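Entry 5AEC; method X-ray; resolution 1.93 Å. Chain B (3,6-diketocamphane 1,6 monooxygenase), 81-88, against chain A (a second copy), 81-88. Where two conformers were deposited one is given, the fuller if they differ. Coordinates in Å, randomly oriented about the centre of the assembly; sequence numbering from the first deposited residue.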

# COMPACT_ATOMS: atom_id res chain seq x y z
N PRO B 81 2.32 -14.81 6.52
CA PRO B 81 3.08 -15.72 5.68
C PRO B 81 3.25 -15.27 4.23
O PRO B 81 4.04 -15.87 3.53
CB PRO B 81 2.26 -17.01 5.73
CG PRO B 81 1.59 -16.97 7.06
CD PRO B 81 1.23 -15.52 7.23
N HIS B 82 2.54 -14.23 3.82
CA HIS B 82 2.51 -13.81 2.42
C HIS B 82 3.44 -12.68 2.06
O HIS B 82 3.46 -12.29 0.89
CB HIS B 82 1.09 -13.38 2.05
CG HIS B 82 0.08 -14.48 2.11
ND1 HIS B 82 -1.23 -14.29 1.75
CD2 HIS B 82 0.19 -15.78 2.47
CE1 HIS B 82 -1.89 -15.42 1.90
NE2 HIS B 82 -1.05 -16.34 2.34
N GLN B 83 4.19 -12.12 3.02
CA GLN B 83 5.07 -10.99 2.72
C GLN B 83 6.37 -11.05 3.52
O GLN B 83 6.43 -11.68 4.53
CB GLN B 83 4.31 -9.69 3.00
CG GLN B 83 5.05 -8.40 2.75
CD GLN B 83 5.56 -8.22 1.31
OE1 GLN B 83 6.16 -9.12 0.72
NE2 GLN B 83 5.36 -7.02 0.77
N HIS B 84 7.40 -10.38 3.02
CA HIS B 84 8.63 -10.26 3.76
C HIS B 84 8.39 -9.39 5.00
O HIS B 84 7.79 -8.31 4.88
CB HIS B 84 9.72 -9.65 2.91
CG HIS B 84 11.08 -9.85 3.49
ND1 HIS B 84 11.57 -9.06 4.49
CD2 HIS B 84 12.01 -10.82 3.29
CE1 HIS B 84 12.77 -9.48 4.85
NE2 HIS B 84 13.06 -10.56 4.15
N PRO B 85 8.77 -9.88 6.20
CA PRO B 85 8.43 -9.16 7.41
C PRO B 85 9.06 -7.79 7.53
O PRO B 85 8.48 -6.92 8.17
CB PRO B 85 8.91 -10.09 8.53
CG PRO B 85 9.14 -11.44 7.89
CD PRO B 85 9.41 -11.20 6.46
N ALA B 86 10.25 -7.59 6.99
CA ALA B 86 10.85 -6.24 6.96
C ALA B 86 10.07 -5.23 6.13
O ALA B 86 9.91 -4.09 6.54
CB ALA B 86 12.31 -6.28 6.49
N LYS B 87 9.61 -5.67 4.97
CA LYS B 87 8.83 -4.83 4.07
C LYS B 87 7.52 -4.48 4.71
O LYS B 87 7.09 -3.30 4.70
CB LYS B 87 8.60 -5.55 2.75
CG LYS B 87 8.06 -4.65 1.64
CD LYS B 87 9.17 -3.76 1.10
CE LYS B 87 8.68 -2.88 -0.01
NZ LYS B 87 7.55 -2.03 0.41
N LEU B 88 6.88 -5.47 5.29
CA LEU B 88 5.62 -5.27 6.01
C LEU B 88 5.75 -4.38 7.24
O LEU B 88 4.96 -3.44 7.43
CB LEU B 88 5.06 -6.62 6.39
CG LEU B 88 3.72 -6.63 7.13
CD1 LEU B 88 2.67 -5.75 6.43
CD2 LEU B 88 3.26 -8.05 7.23
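Chain A, residues 81-88: PHQHPAKL

The two copies face each other through the same stretch, and contact comes from residues 82, 83, 84 and 87 of each. Chain A folds as chain B does: a 3-10 segment ends at His A82, Gln A83 and His A84 form an extended link, with phi/psi near -147/163 and -68/128, and a helix starts at Pro A85. The two links run in opposite senses, so that the CA atoms of Gln B83 and His A84 lie 5.4 Å apart, as do those of His B84 and Gln A83, while His B82 CA is 6.5 Å from Lys A87 CA.

Packing follows this near-twofold pairing. The carbonyls of His B82 and His A82 are each received by aliphatic carbon from the other copy: His B82 O lies 3.4 Å from Lys A87 CB and 3.7 Å from His A84 CB, and His A82 O repeats both distances to Lys B87 CB and His B84 CB. Neither carbonyl has a polar partner in the model, a cost the contact pays twice. The lysine stems also pass beside the CB atoms of His B82 and His A82, with His B82 CB 4.1 Å from Lys A87 CD; the imidazoles lead away. Each lysine takes chi1 t, chi2 p, chi3 t and chi4 p, and NZ is hydrogen-bonded elsewhere in the structure.

Polar bonding across the contact breaks the symmetry. Gln B83, with chi1 t and chi2 p, brings OE1 to 3.0 Å from His A84 N, which donates a nearly straight hydrogen bond; the same OE1 accepts from His B84 N at 2.9 Å, so one oxygen serves both backbones. Gln A83 adopts chi1 p and chi2 t instead.

Within chain A, the helix is held at its start much as in chain B. His A84 ND1 caps it by accepting from Ala A86 N at 3.2 Å, and Leu A88 N donates to His A84 O at 3.0 Å. One histidine thus caps its own helix while its CB packs across the interface.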

# COMPACT_ATOMS: atom_id res chain seq x y z
N PRO A 81 13.81 -7.28 -4.98
CA PRO A 81 14.40 -8.18 -3.95
C PRO A 81 13.81 -8.06 -2.55
O PRO A 81 14.11 -8.89 -1.72
CB PRO A 81 15.88 -7.77 -3.92
CG PRO A 81 16.13 -7.25 -5.30
CD PRO A 81 14.86 -6.50 -5.66
N HIS A 82 13.01 -7.01 -2.29
CA HIS A 82 12.53 -6.73 -0.96
C HIS A 82 11.16 -7.25 -0.64
O HIS A 82 10.69 -7.03 0.48
CB HIS A 82 12.53 -5.24 -0.71
CG HIS A 82 13.88 -4.61 -0.74
ND1 HIS A 82 14.05 -3.26 -0.50
CD2 HIS A 82 15.11 -5.11 -0.97
CE1 HIS A 82 15.33 -2.97 -0.57
NE2 HIS A 82 16.00 -4.07 -0.84
N GLN A 83 10.46 -7.90 -1.58
CA GLN A 83 9.14 -8.41 -1.24
C GLN A 83 8.81 -9.68 -1.98
O GLN A 83 9.46 -10.05 -2.94
CB GLN A 83 8.04 -7.33 -1.42
CG GLN A 83 8.12 -6.42 -2.62
CD GLN A 83 6.97 -5.44 -2.60
OE1 GLN A 83 7.14 -4.25 -2.84
NE2 GLN A 83 5.78 -5.94 -2.26
N HIS A 84 7.80 -10.39 -1.48
CA HIS A 84 7.38 -11.61 -2.11
C HIS A 84 6.75 -11.25 -3.47
O HIS A 84 5.87 -10.39 -3.53
CB HIS A 84 6.42 -12.41 -1.25
CG HIS A 84 6.26 -13.82 -1.71
ND1 HIS A 84 5.45 -14.17 -2.76
CD2 HIS A 84 6.89 -14.97 -1.33
CE1 HIS A 84 5.55 -15.46 -2.99
NE2 HIS A 84 6.41 -15.97 -2.13
N PRO A 85 7.21 -11.90 -4.56
CA PRO A 85 6.69 -11.53 -5.88
C PRO A 85 5.18 -11.75 -6.09
O PRO A 85 4.57 -11.05 -6.89
CB PRO A 85 7.52 -12.37 -6.85
CG PRO A 85 8.67 -12.89 -6.08
CD PRO A 85 8.26 -12.94 -4.64
N ALA A 86 4.60 -12.75 -5.47
CA ALA A 86 3.13 -12.95 -5.55
C ALA A 86 2.32 -11.83 -4.91
O ALA A 86 1.31 -11.40 -5.44
CB ALA A 86 2.73 -14.30 -4.96
N LYS A 87 2.76 -11.41 -3.74
CA LYS A 87 2.14 -10.32 -3.02
C LYS A 87 2.25 -9.03 -3.81
O LYS A 87 1.28 -8.28 -3.94
CB LYS A 87 2.79 -10.14 -1.65
CG LYS A 87 2.02 -9.25 -0.69
CD LYS A 87 0.79 -9.98 -0.19
CE LYS A 87 -0.01 -9.14 0.78
NZ LYS A 87 -0.45 -7.87 0.19
N LEU A 88 3.44 -8.79 -4.35
CA LEU A 88 3.69 -7.61 -5.17
C LEU A 88 2.88 -7.63 -6.46
O LEU A 88 2.26 -6.61 -6.85
CB LEU A 88 5.18 -7.51 -5.48
CG LEU A 88 5.63 -6.33 -6.31
CD1 LEU A 88 5.08 -5.00 -5.81
CD2 LEU A 88 7.15 -6.28 -6.29